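Local coordinates for protein RNA methyltransferase, TrmH family (Porphyromonas gingivalis, PDB 2I6D) that probably binds RNA and transfers a methyl group to it, as a knotted SPOUT-class methyltransferase of the TrmH family, at residues T165-A170 / E215-E219; G103-D109 / E199-L205; E98-E102 / R130-L134; L16-R22 / D140-P144. The contacts are given in a common frame with arbitrary orientation. Numbering follows the deposited sequence.

Contact 1 (T165-A170 / E215-E219); sequences TVDTLA and EVAAE
Residues 165-170 form the first turns of helix 165-174, with Leu169 N to Thr165 O and Ala170 N to Val166 O both at 2.8 Å. The facing segment, 215-219, starts in the short helix 214-217 and leaves it by a turn in which Glu219 N meets Val216 O at 2.9 Å. The backbones run side by side and in close contact, with CA atoms 5.7 Å apart at Val166 and Val216 and 6.0 Å apart at Ala170 and Glu219. Val166 (t) brings CG2 to 4.0 Å from CG2 of Val216 (t), and Leu169, in the mt rotamer, sets CD1 3.6 Å from Val216 CG1. Glu219 lies against Leu169 by its CB, 3.8 Å from Leu169 CB, and against Val166 and Ala170 by its carboxylate, while Val166 CG2 is 3.6 Å from the carboxylate carbon CD of Glu215. Glu219 folds back with chi1 and chi2 both m, so that OE1 comes 3.4 Å from Ala170 CA and OE2 3.8 Å from Val166 CG1; this carboxylate has its charged partner in Arg173, one turn further along the helix of Ala170. The contact is van der Waals packing, burying 342 Å² in all. Together the segments form part of the helical layer over the SPOUT parallel sheet: Leu169 rests on Ile202 and Val204 of strand 201-206, Thr165 on Leu107 of strand 104-109, and Val216 on Val204 and Asp109.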
loop_
_atom_site.group_PDB
_atom_site.type_symbol
_atom_site.label_atom_id
_atom_site.label_comp_id
_atom_site.label_asym_id
_atom_site.label_seq_id
_atom_site.Cartn_x
_atom_site.Cartn_y
_atom_site.Cartn_z
ATOM N N THR A 165 -8.254 13.562 5.686
ATOM C CA THR A 165 -7.241 13.140 6.678
ATOM C C THR A 165 -7.436 13.816 8.031
ATOM O O THR A 165 -7.454 13.161 9.070
ATOM C CB THR A 165 -5.809 13.465 6.173
ATOM O OG1 THR A 165 -5.597 12.820 4.910
ATOM C CG2 THR A 165 -4.751 13.011 7.173
ATOM N N VAL A 166 -7.580 15.136 7.998
ATOM C CA VAL A 166 -7.694 15.920 9.206
ATOM C C VAL A 166 -8.934 15.531 9.984
ATOM O O VAL A 166 -8.831 15.275 11.175
ATOM C CB VAL A 166 -7.660 17.449 8.919
ATOM C CG1 VAL A 166 -8.067 18.240 10.166
ATOM C CG2 VAL A 166 -6.253 17.857 8.470
ATOM N N ASP A 167 -10.075 15.438 9.299
ATOM C CA ASP A 167 -11.357 15.051 9.911
ATOM C C ASP A 167 -11.245 13.670 10.569
ATOM O O ASP A 167 -11.751 13.460 11.675
ATOM C CB ASP A 167 -12.440 14.937 8.843
ATOM C CG ASP A 167 -13.302 16.142 8.740
ATOM O OD1 ASP A 167 -14.509 15.929 8.454
ATOM O OD2 ASP A 167 -12.804 17.288 8.933
ATOM N N THR A 168 -10.620 12.732 9.858
ATOM C CA THR A 168 -10.391 11.392 10.353
ATOM C C THR A 168 -9.490 11.385 11.579
ATOM O O THR A 168 -9.806 10.739 12.589
ATOM C CB THR A 168 -9.759 10.517 9.263
ATOM O OG1 THR A 168 -10.727 10.340 8.230
ATOM C CG2 THR A 168 -9.362 9.139 9.808
ATOM N N LEU A 169 -8.356 12.091 11.508
ATOM C CA LEU A 169 -7.490 12.189 12.668
ATOM C C LEU A 169 -8.202 12.827 13.861
ATOM O O LEU A 169 -8.096 12.338 14.984
ATOM C CB LEU A 169 -6.228 12.987 12.344
ATOM C CG LEU A 169 -5.140 12.269 11.577
ATOM C CD1 LEU A 169 -3.938 13.226 11.439
ATOM C CD2 LEU A 169 -4.733 10.937 12.243
ATOM N N ALA A 170 -8.912 13.912 13.620
ATOM C CA ALA A 170 -9.625 14.610 14.687
ATOM C C ALA A 170 -10.620 13.656 15.336
ATOM O O ALA A 170 -10.716 13.578 16.553
ATOM C CB ALA A 170 -10.314 15.821 14.160
ATOM N N GLU A 215 -1.632 21.414 8.970
ATOM C CA GLU A 215 -3.012 21.110 9.397
ATOM C C GLU A 215 -3.103 19.715 9.996
ATOM O O GLU A 215 -3.876 19.488 10.935
ATOM C CB GLU A 215 -4.053 21.270 8.268
ATOM C CG GLU A 215 -5.513 21.450 8.800
ATOM C CD GLU A 215 -6.609 21.400 7.730
ATOM O OE1 GLU A 215 -7.779 21.698 8.062
ATOM O OE2 GLU A 215 -6.322 21.042 6.574
ATOM N N VAL A 216 -2.334 18.783 9.452
ATOM C CA VAL A 216 -2.245 17.436 10.005
ATOM C C VAL A 216 -1.451 17.426 11.323
ATOM O O VAL A 216 -1.840 16.748 12.290
ATOM C CB VAL A 216 -1.636 16.443 8.963
ATOM C CG1 VAL A 216 -1.396 15.026 9.573
ATOM C CG2 VAL A 216 -2.593 16.301 7.771
ATOM N N ALA A 217 -0.350 18.178 11.361
ATOM C CA ALA A 217 0.474 18.272 12.563
ATOM C C ALA A 217 -0.364 18.784 13.750
ATOM O O ALA A 217 -0.153 18.351 14.888
ATOM C CB ALA A 217 1.701 19.168 12.323
ATOM N N ALA A 218 -1.324 19.669 13.485
ATOM C CA ALA A 218 -2.199 20.163 14.546
ATOM C C ALA A 218 -3.042 19.070 15.219
ATOM O O ALA A 218 -3.485 19.244 16.346
ATOM C CB ALA A 218 -3.097 21.314 14.045
ATOM N N GLU A 219 -3.242 17.938 14.555
ATOM C CA GLU A 219 -4.025 16.848 15.120
ATOM C C GLU A 219 -3.186 15.799 15.856
ATOM O O GLU A 219 -3.739 14.821 16.376
ATOM C CB GLU A 219 -4.817 16.148 14.011
ATOM C CG GLU A 219 -5.832 17.042 13.315
ATOM C CD GLU A 219 -6.916 17.595 14.252
ATOM O OE1 GLU A 219 -7.229 16.989 15.306
ATOM O OE2 GLU A 219 -7.457 18.655 13.924
#

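Contact 2 (G103-D109 / E199-L205); sequences GLTLLLD and EPAILVL
Leucines fill the centre of this contact. On the sheet face that carries Leu104, Leu106, Leu108, Ala201, Leu203 and Leu205, Leu106 (mt) sets CD2 4.0 Å from Leu203 CD2 and 4.2 Å from Leu205 CD1, while Leu104 (tp) brings CD1 to 3.9 Å from Leu203 CB. Helix 242-255 packs on this face. The other face carries Thr105, Leu107, Ile202 and Val204; there Leu107 CD1 lies 4.1 Å from Val204 CG1, and helix 165-174 covers the pair. Between the faces run two parallel strands, 104-109 and 201-205, their axes 4.6 Å apart at closest and crossing at -26°. The register pairs Leu104 with Ala201 and continues residue by residue to Leu108 with Leu205, CA atoms 4.6 to 5.0 Å apart. Thr105 N to Ala201 O (2.9 Å), Leu203 N to Thr105 O (2.8 Å), Leu107 N to Leu203 O (2.8 Å), Leu205 N to Leu107 O (2.8 Å) and Asp109 N to Leu205 O (2.7 Å) are the hydrogen bonds. Before strand 104-109, Gly103 (phi 68°) makes a CA-H...O contact, CA to Glu199 O 3.2 Å, and Thr105 OG1 donates to Gly103 O at 2.9 Å. At the strand's C-terminal end Asp109 OD2 accepts from Ser213 N. The chemistry implies a buried inner strand: alternate residues of 104-109 bond to 201-205, Leu106 and Leu108 to strand 131-134, and mostly apolar side chains pack on the helices.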
loop_
_atom_site.group_PDB
_atom_site.type_symbol
_atom_site.label_atom_id
_atom_site.label_comp_id
_atom_site.label_asym_id
_atom_site.label_seq_id
_atom_site.Cartn_x
_atom_site.Cartn_y
_atom_site.Cartn_z
ATOM N N GLY A 103 -4.757 -2.066 16.058
ATOM C CA GLY A 103 -3.348 -1.961 16.382
ATOM C C GLY A 103 -2.690 -0.732 15.769
ATOM O O GLY A 103 -3.366 0.221 15.322
ATOM N N LEU A 104 -1.361 -0.750 15.737
ATOM C CA LEU A 104 -0.616 0.336 15.161
ATOM C C LEU A 104 -1.013 0.479 13.688
ATOM O O LEU A 104 -0.959 -0.499 12.908
ATOM C CB LEU A 104 0.885 0.045 15.279
ATOM C CG LEU A 104 1.792 1.012 14.528
ATOM C CD1 LEU A 104 1.559 2.475 15.079
ATOM C CD2 LEU A 104 3.258 0.539 14.707
ATOM N N THR A 105 -1.388 1.701 13.334
ATOM C CA THR A 105 -1.951 2.028 12.038
ATOM C C THR A 105 -1.139 3.179 11.469
ATOM O O THR A 105 -0.961 4.204 12.136
ATOM C CB THR A 105 -3.418 2.452 12.225
ATOM O OG1 THR A 105 -4.143 1.346 12.786
ATOM C CG2 THR A 105 -4.071 2.880 10.883
ATOM N N LEU A 106 -0.640 3.009 10.244
ATOM C CA LEU A 106 0.153 4.034 9.590
ATOM C C LEU A 106 -0.724 4.963 8.796
ATOM O O LEU A 106 -1.718 4.524 8.174
ATOM C CB LEU A 106 1.203 3.414 8.653
ATOM C CG LEU A 106 2.090 2.373 9.293
ATOM C CD1 LEU A 106 3.099 1.934 8.211
ATOM C CD2 LEU A 106 2.776 2.951 10.553
ATOM N N LEU A 107 -0.394 6.253 8.856
ATOM C CA LEU A 107 -0.990 7.206 7.951
ATOM C C LEU A 107 0.133 7.870 7.161
ATOM O O LEU A 107 1.059 8.431 7.737
ATOM C CB LEU A 107 -1.822 8.257 8.701
ATOM C CG LEU A 107 -2.652 9.253 7.862
ATOM C CD1 LEU A 107 -1.808 10.327 7.218
ATOM C CD2 LEU A 107 -3.470 8.595 6.810
ATOM N N LEU A 108 0.037 7.793 5.845
ATOM C CA LEU A 108 1.021 8.413 4.963
ATOM C C LEU A 108 0.439 9.726 4.485
ATOM O O LEU A 108 -0.505 9.740 3.690
ATOM C CB LEU A 108 1.312 7.506 3.768
ATOM C CG LEU A 108 1.728 6.073 4.112
ATOM C CD1 LEU A 108 2.298 5.449 2.846
ATOM C CD2 LEU A 108 2.759 6.042 5.273
ATOM N N ASP A 109 0.996 10.835 4.972
ATOM C CA ASP A 109 0.496 12.193 4.618
ATOM C C ASP A 109 1.330 12.760 3.467
ATOM O O ASP A 109 2.418 13.289 3.716
ATOM C CB ASP A 109 0.633 13.141 5.833
ATOM C CG ASP A 109 0.183 14.573 5.539
ATOM O OD1 ASP A 109 -0.672 14.773 4.650
ATOM O OD2 ASP A 109 0.655 15.519 6.230
ATOM N N GLU A 199 -2.299 -2.605 20.355
ATOM C CA GLU A 199 -3.176 -1.558 20.875
ATOM C C GLU A 199 -3.423 -0.491 19.819
ATOM O O GLU A 199 -2.586 -0.280 18.972
ATOM C CB GLU A 199 -2.579 -0.923 22.118
ATOM C CG GLU A 199 -2.494 -1.897 23.291
ATOM C CD GLU A 199 -1.912 -1.243 24.532
ATOM O OE1 GLU A 199 -2.677 -0.569 25.257
ATOM O OE2 GLU A 199 -0.707 -1.414 24.795
ATOM N N PRO A 200 -4.598 0.156 19.857
ATOM C CA PRO A 200 -4.906 1.169 18.848
ATOM C C PRO A 200 -3.982 2.388 18.933
ATOM O O PRO A 200 -3.773 2.953 19.994
ATOM C CB PRO A 200 -6.376 1.527 19.146
ATOM C CG PRO A 200 -6.596 1.170 20.573
ATOM C CD PRO A 200 -5.713 -0.040 20.813
ATOM N N ALA A 201 -3.385 2.758 17.807
ATOM C CA ALA A 201 -2.563 3.960 17.747
ATOM C C ALA A 201 -2.423 4.302 16.283
ATOM O O ALA A 201 -2.375 3.418 15.448
ATOM C CB ALA A 201 -1.145 3.713 18.312
ATOM N N ILE A 202 -2.326 5.586 15.992
ATOM C CA ILE A 202 -2.078 6.022 14.620
ATOM C C ILE A 202 -0.700 6.659 14.590
ATOM O O ILE A 202 -0.348 7.414 15.519
ATOM C CB ILE A 202 -3.164 7.032 14.160
ATOM C CG1 ILE A 202 -4.556 6.353 14.138
ATOM C CG2 ILE A 202 -2.777 7.630 12.806
ATOM C CD1 ILE A 202 -5.735 7.361 14.318
ATOM N N LEU A 203 0.077 6.349 13.545
ATOM C CA LEU A 203 1.402 6.923 13.364
ATOM C C LEU A 203 1.438 7.601 12.007
ATOM O O LEU A 203 1.299 6.962 10.951
ATOM C CB LEU A 203 2.498 5.827 13.432
ATOM C CG LEU A 203 3.922 6.236 13.019
ATOM C CD1 LEU A 203 4.398 7.418 13.891
ATOM C CD2 LEU A 203 4.875 5.025 13.205
ATOM N N VAL A 204 1.643 8.900 12.049
ATOM C CA VAL A 204 1.602 9.714 10.842
ATOM C C VAL A 204 3.012 9.913 10.301
ATOM O O VAL A 204 3.925 10.335 11.044
ATOM C CB VAL A 204 0.969 11.115 11.107
ATOM C CG1 VAL A 204 0.923 11.952 9.790
ATOM C CG2 VAL A 204 -0.501 10.987 11.743
ATOM N N LEU A 205 3.175 9.662 9.005
ATOM C CA LEU A 205 4.460 9.836 8.322
ATOM C C LEU A 205 4.264 10.790 7.139
ATOM O O LEU A 205 3.353 10.587 6.333
ATOM C CB LEU A 205 4.964 8.482 7.829
ATOM C CG LEU A 205 5.217 7.604 9.084
ATOM C CD1 LEU A 205 4.814 6.175 8.878
ATOM C CD2 LEU A 205 6.684 7.762 9.492
#

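Contact 3 (E98-E102 / R130-L134); sequences EPVVE and RHVWL
Arg130, just before strand 131-134, opens the walk. The extended segment 98-102 passes over this strand with its end-to-end direction 151° from that of 130-133, at CA distances of 6.7 Å (Glu102 to Arg130), 6.9 Å (Val101 to His131) and 7.0 Å (Pro99 to Trp133), so side chains and waters bridge the gap. Arg130 NH2 makes a long salt bridge of 3.6 Å to Glu102 OE2; its backbone N gives a hydrogen bond to a water at 3.1 Å, and that water donates to Glu102 O at 2.7 Å. His131 (chi1 m, chi2 -85°) donates from NE2 to the same Glu102 OE2 at 2.7 Å, nearly in line, while Val100 CG1 sits over its ring face, 3.9 Å from the centroid, as a CH-pi contact. A second water accepts from Val100 N at 2.8 Å and, weakly, from His131 ND1 at 3.2 Å. Val132 points away. Trp133 (chi1 m, chi2 -17°) donates from NE1 to Val100 O at 3.0 Å; Pro99 CB lies over its five-membered ring, 3.8 Å from the centroid, and Val101 CG2 is 3.5 Å from CZ2. Thr168 and Phe172 of helix 165-174 also touch the indole. The arrangement is that of an incoming linker crossing the side-chain surface of a parallel sheet: it leads from strand 87-92 into strand 104-109, which neighbours strand 131-134 in the SPOUT methyltransferase fold.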
loop_
_atom_site.group_PDB
_atom_site.type_symbol
_atom_site.label_atom_id
_atom_site.label_comp_id
_atom_site.label_asym_id
_atom_site.label_seq_id
_atom_site.Cartn_x
_atom_site.Cartn_y
_atom_site.Cartn_z
ATOM N N GLU A 98 -14.290 2.645 5.105
ATOM C CA GLU A 98 -14.078 3.499 6.250
ATOM C C GLU A 98 -12.675 3.179 6.776
ATOM O O GLU A 98 -12.260 2.006 6.768
ATOM C CB GLU A 98 -15.090 3.162 7.340
ATOM C CG GLU A 98 -16.038 4.252 7.698
ATOM C CD GLU A 98 -15.348 5.559 7.974
ATOM O OE1 GLU A 98 -14.499 5.617 8.911
ATOM O OE2 GLU A 98 -15.673 6.525 7.245
ATOM N N PRO A 99 -11.909 4.208 7.178
ATOM C CA PRO A 99 -10.640 3.863 7.828
ATOM C C PRO A 99 -10.892 3.164 9.162
ATOM O O PRO A 99 -11.789 3.561 9.914
ATOM C CB PRO A 99 -9.990 5.225 8.076
ATOM C CG PRO A 99 -11.103 6.200 8.064
ATOM C CD PRO A 99 -12.090 5.666 7.065
ATOM N N VAL A 100 -10.081 2.151 9.442
ATOM C CA VAL A 100 -10.214 1.323 10.611
ATOM C C VAL A 100 -8.866 1.392 11.349
ATOM O O VAL A 100 -7.796 1.401 10.702
ATOM C CB VAL A 100 -10.571 -0.148 10.178
ATOM C CG1 VAL A 100 -10.272 -1.159 11.279
ATOM C CG2 VAL A 100 -12.042 -0.238 9.717
ATOM N N VAL A 101 -8.914 1.501 12.677
ATOM C CA VAL A 101 -7.695 1.362 13.511
ATOM C C VAL A 101 -7.723 -0.010 14.173
ATOM O O VAL A 101 -8.607 -0.284 14.971
ATOM C CB VAL A 101 -7.558 2.455 14.629
ATOM C CG1 VAL A 101 -6.207 2.300 15.393
ATOM C CG2 VAL A 101 -7.652 3.868 14.064
ATOM N N GLU A 102 -6.764 -0.886 13.851
ATOM C CA GLU A 102 -6.659 -2.165 14.567
ATOM C C GLU A 102 -5.172 -2.313 14.820
ATOM O O GLU A 102 -4.419 -2.588 13.901
ATOM C CB GLU A 102 -7.204 -3.356 13.751
ATOM C CG GLU A 102 -8.734 -3.309 13.568
ATOM C CD GLU A 102 -9.323 -4.356 12.608
ATOM O OE1 GLU A 102 -10.463 -4.802 12.904
ATOM O OE2 GLU A 102 -8.686 -4.704 11.570
ATOM N N ARG A 130 -1.664 -3.940 10.296
ATOM C CA ARG A 130 -2.855 -4.393 9.574
ATOM C C ARG A 130 -3.506 -3.367 8.685
ATOM O O ARG A 130 -4.295 -3.731 7.784
ATOM C CB ARG A 130 -3.881 -4.943 10.566
ATOM C CG ARG A 130 -3.374 -6.262 11.196
ATOM C CD ARG A 130 -3.989 -6.480 12.533
ATOM N NE ARG A 130 -5.422 -6.733 12.434
ATOM C CZ ARG A 130 -6.094 -7.463 13.310
ATOM N NH1 ARG A 130 -5.438 -8.013 14.322
ATOM N NH2 ARG A 130 -7.400 -7.659 13.167
ATOM N N HIS A 131 -3.211 -2.088 8.934
ATOM C CA HIS A 131 -3.888 -1.006 8.204
ATOM C C HIS A 131 -2.946 0.086 7.884
ATOM O O HIS A 131 -2.169 0.515 8.744
ATOM C CB HIS A 131 -5.074 -0.405 9.014
ATOM C CG HIS A 131 -6.196 -1.364 9.200
ATOM N ND1 HIS A 131 -7.182 -1.536 8.259
ATOM C CD2 HIS A 131 -6.450 -2.258 10.184
ATOM C CE1 HIS A 131 -8.017 -2.479 8.668
ATOM N NE2 HIS A 131 -7.595 -2.932 9.834
ATOM N N VAL A 132 -3.019 0.545 6.636
ATOM C CA VAL A 132 -2.188 1.676 6.177
ATOM C C VAL A 132 -3.158 2.629 5.490
ATOM O O VAL A 132 -3.842 2.273 4.511
ATOM C CB VAL A 132 -1.034 1.260 5.202
ATOM C CG1 VAL A 132 -0.346 2.495 4.604
ATOM C CG2 VAL A 132 0.009 0.360 5.909
ATOM N N TRP A 133 -3.224 3.848 6.007
ATOM C CA TRP A 133 -4.091 4.839 5.429
ATOM C C TRP A 133 -3.280 5.784 4.572
ATOM O O TRP A 133 -2.111 6.057 4.875
ATOM C CB TRP A 133 -4.783 5.673 6.524
ATOM C CG TRP A 133 -5.588 4.927 7.553
ATOM C CD1 TRP A 133 -6.061 3.634 7.499
ATOM C CD2 TRP A 133 -6.070 5.492 8.746
ATOM N NE1 TRP A 133 -6.778 3.361 8.649
ATOM C CE2 TRP A 133 -6.789 4.492 9.433
ATOM C CE3 TRP A 133 -5.929 6.759 9.332
ATOM C CZ2 TRP A 133 -7.375 4.719 10.683
ATOM C CZ3 TRP A 133 -6.520 6.993 10.582
ATOM C CH2 TRP A 133 -7.251 5.967 11.233
ATOM N N LEU A 134 -3.891 6.293 3.516
ATOM C CA LEU A 134 -3.183 7.146 2.566
ATOM C C LEU A 134 -3.851 8.510 2.479
ATOM O O LEU A 134 -5.016 8.648 2.065
ATOM C CB LEU A 134 -3.110 6.456 1.188
ATOM C CG LEU A 134 -2.345 5.156 1.404
ATOM C CD1 LEU A 134 -3.109 3.903 0.958
ATOM C CD2 LEU A 134 -0.909 5.205 0.919
HETATM O O HOH W 1 -8.928 0.927 7.174
HETATM O O HOH W 2 -1.808 -3.057 13.213
#

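Contact 4 (L16-R22 / D140-P144); sequences LRERKYR and DVFSP
Arg22 lays its guanidinium beside the loop 140-144, Phe142 O and Ser143 CB over one face and Asp140 OD2 at its edge. This is a salt-bridge network joining helix 19-25 of the putative substrate-binding part to the loop before helix 144-148 of the methyltransferase part. Asp140 OD2 accepts from Arg22 NH2 at 2.8 Å and from Arg19 NH2 at 2.9 Å, so one oxygen serves two arginines from the first turn of the same helix. The loop is stiffened from within: Asp140 to Ser143 is a type I beta turn, Asp140 OD1 accepts from Phe142 N at 3.0 Å in an Asx turn, and Ser143, the N-cap residue, donates OG to Asp140 O at 2.7 Å. Pro144 CG reaches to 4.1 Å from Arg17 CA, the apolar side of the contact. Arg22 chi1 is m and chi3 m, which curls NH1 back to Leu16 O at 2.9 Å. A water accepts from Arg22 NE at 3.1 Å and donates to Asp140 OD2 at 2.6 Å.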
loop_
_atom_site.group_PDB
_atom_site.type_symbol
_atom_site.label_atom_id
_atom_site.label_comp_id
_atom_site.label_asym_id
_atom_site.label_seq_id
_atom_site.Cartn_x
_atom_site.Cartn_y
_atom_site.Cartn_z
ATOM N N LEU A 16 -6.200 -0.212 -17.529
ATOM C CA LEU A 16 -6.072 -0.237 -16.065
ATOM C C LEU A 16 -4.744 0.327 -15.543
ATOM O O LEU A 16 -4.566 0.526 -14.326
ATOM C CB LEU A 16 -6.306 -1.654 -15.522
ATOM C CG LEU A 16 -7.685 -2.229 -15.844
ATOM C CD1 LEU A 16 -7.764 -3.685 -15.352
ATOM C CD2 LEU A 16 -8.867 -1.369 -15.311
ATOM N N ARG A 17 -3.824 0.609 -16.455
ATOM C CA ARG A 17 -2.626 1.337 -16.084
ATOM C C ARG A 17 -2.907 2.831 -15.758
ATOM O O ARG A 17 -2.039 3.518 -15.210
ATOM C CB ARG A 17 -1.579 1.232 -17.173
ATOM C CG ARG A 17 -1.821 2.079 -18.408
ATOM C CD ARG A 17 -1.022 1.485 -19.575
ATOM N NE ARG A 17 -1.228 0.030 -19.610
ATOM C CZ ARG A 17 -0.528 -0.844 -20.341
ATOM N NH1 ARG A 17 0.458 -0.429 -21.131
ATOM N NH2 ARG A 17 -0.823 -2.145 -20.279
ATOM N N GLU A 18 -4.102 3.315 -16.103
ATOM C CA GLU A 18 -4.498 4.700 -15.818
ATOM C C GLU A 18 -5.473 4.748 -14.654
ATOM O O GLU A 18 -6.450 3.987 -14.630
ATOM C CB GLU A 18 -5.181 5.332 -17.031
ATOM C CG GLU A 18 -4.367 5.312 -18.310
ATOM C CD GLU A 18 -5.208 5.662 -19.556
ATOM O OE1 GLU A 18 -5.795 6.760 -19.595
ATOM O OE2 GLU A 18 -5.285 4.817 -20.488
ATOM N N ARG A 19 -5.239 5.659 -13.712
ATOM C CA ARG A 19 -6.123 5.801 -12.555
ATOM C C ARG A 19 -7.587 6.028 -12.975
ATOM O O ARG A 19 -8.521 5.493 -12.363
ATOM C CB ARG A 19 -5.651 6.963 -11.670
ATOM C CG ARG A 19 -6.664 7.342 -10.628
ATOM C CD ARG A 19 -6.054 8.015 -9.419
ATOM N NE ARG A 19 -7.066 8.202 -8.377
ATOM C CZ ARG A 19 -7.492 7.249 -7.547
ATOM N NH1 ARG A 19 -8.423 7.538 -6.652
ATOM N NH2 ARG A 19 -7.004 6.011 -7.609
ATOM N N LYS A 20 -7.765 6.829 -14.021
ATOM C CA LYS A 20 -9.085 7.152 -14.552
ATOM C C LYS A 20 -9.901 5.881 -14.788
ATOM O O LYS A 20 -11.072 5.799 -14.394
ATOM C CB LYS A 20 -8.940 7.966 -15.841
ATOM C CG LYS A 20 -10.211 8.153 -16.646
ATOM C CD LYS A 20 -9.879 8.739 -18.022
ATOM C CE LYS A 20 -11.099 8.818 -18.905
ATOM N NZ LYS A 20 -10.789 9.491 -20.211
ATOM N N TYR A 21 -9.277 4.887 -15.415
ATOM C CA TYR A 21 -9.978 3.669 -15.762
ATOM C C TYR A 21 -10.090 2.667 -14.620
ATOM O O TYR A 21 -11.085 1.937 -14.542
ATOM C CB TYR A 21 -9.402 3.053 -17.041
ATOM C CG TYR A 21 -9.700 3.959 -18.221
ATOM C CD1 TYR A 21 -10.997 4.062 -18.731
ATOM C CD2 TYR A 21 -8.707 4.755 -18.788
ATOM C CE1 TYR A 21 -11.288 4.898 -19.786
ATOM C CE2 TYR A 21 -8.995 5.605 -19.860
ATOM C CZ TYR A 21 -10.284 5.661 -20.351
ATOM O OH TYR A 21 -10.591 6.499 -21.385
ATOM N N ARG A 22 -9.109 2.660 -13.716
ATOM C CA ARG A 22 -9.222 1.847 -12.508
ATOM C C ARG A 22 -10.447 2.291 -11.733
ATOM O O ARG A 22 -11.200 1.449 -11.258
ATOM C CB ARG A 22 -7.972 1.929 -11.630
ATOM C CG ARG A 22 -6.753 1.275 -12.278
ATOM C CD ARG A 22 -5.631 1.006 -11.250
ATOM N NE ARG A 22 -5.037 2.244 -10.743
ATOM C CZ ARG A 22 -4.085 2.939 -11.359
ATOM N NH1 ARG A 22 -3.608 2.536 -12.528
ATOM N NH2 ARG A 22 -3.612 4.044 -10.801
ATOM N N ASP A 140 -0.869 6.125 -5.397
ATOM C CA ASP A 140 -1.993 5.196 -5.515
ATOM C C ASP A 140 -1.478 3.760 -5.286
ATOM O O ASP A 140 -0.724 3.249 -6.108
ATOM C CB ASP A 140 -2.632 5.336 -6.921
ATOM C CG ASP A 140 -3.854 4.434 -7.136
ATOM O OD1 ASP A 140 -4.196 3.597 -6.280
ATOM O OD2 ASP A 140 -4.496 4.577 -8.191
ATOM N N VAL A 141 -1.899 3.107 -4.205
ATOM C CA VAL A 141 -1.385 1.758 -3.874
ATOM C C VAL A 141 -1.761 0.694 -4.912
ATOM O O VAL A 141 -1.061 -0.319 -5.037
ATOM C CB VAL A 141 -1.774 1.260 -2.451
ATOM C CG1 VAL A 141 -1.078 2.091 -1.388
ATOM C CG2 VAL A 141 -3.309 1.258 -2.262
ATOM N N PHE A 142 -2.833 0.948 -5.662
ATOM C CA PHE A 142 -3.303 0.005 -6.682
ATOM C C PHE A 142 -2.762 0.295 -8.073
ATOM O O PHE A 142 -3.126 -0.378 -9.049
ATOM C CB PHE A 142 -4.822 -0.091 -6.663
ATOM C CG PHE A 142 -5.348 -0.659 -5.370
ATOM C CD1 PHE A 142 -5.122 -1.995 -5.051
ATOM C CD2 PHE A 142 -6.028 0.147 -4.465
ATOM C CE1 PHE A 142 -5.563 -2.528 -3.846
ATOM C CE2 PHE A 142 -6.492 -0.384 -3.256
ATOM C CZ PHE A 142 -6.255 -1.719 -2.951
ATOM N N SER A 143 -1.894 1.301 -8.170
ATOM C CA SER A 143 -1.206 1.594 -9.438
ATOM C C SER A 143 -0.224 0.430 -9.667
ATOM O O SER A 143 0.247 -0.148 -8.697
ATOM C CB SER A 143 -0.459 2.935 -9.363
ATOM O OG SER A 143 0.578 2.855 -8.387
ATOM N N PRO A 144 0.032 0.050 -10.939
ATOM C CA PRO A 144 1.000 -1.005 -11.259
ATOM C C PRO A 144 2.353 -0.814 -10.576
ATOM O O PRO A 144 2.977 -1.787 -10.141
ATOM C CB PRO A 144 1.186 -0.856 -12.761
ATOM C CG PRO A 144 -0.125 -0.326 -13.246
ATOM C CD PRO A 144 -0.630 0.572 -12.154
HETATM O O HOH W 3 -6.461 2.837 -8.102
#

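From the N terminus the chain first enters contact 4, whose loop closes only at 140-144, ties the N-terminal part to the methyltransferase part, and encloses contact 3 entirely. Contact 3 opens at 98-102 and closes at 130-134; Leu134 touches Val141 of contact 4. Contact 2 begins at 103-109, inside both of these loops, and closes at 199-205, so it crosses both. Strands 104-109 and 131-134 are neighbours, with Leu106 O 2.7 Å from Trp133 N. Contact 1 opens after contacts 3 and 4 have closed and crosses contact 2. Contacts 2 and 3 thus involve neighbouring strands of the parallel sheet, and the helices of contact 1 pack on it.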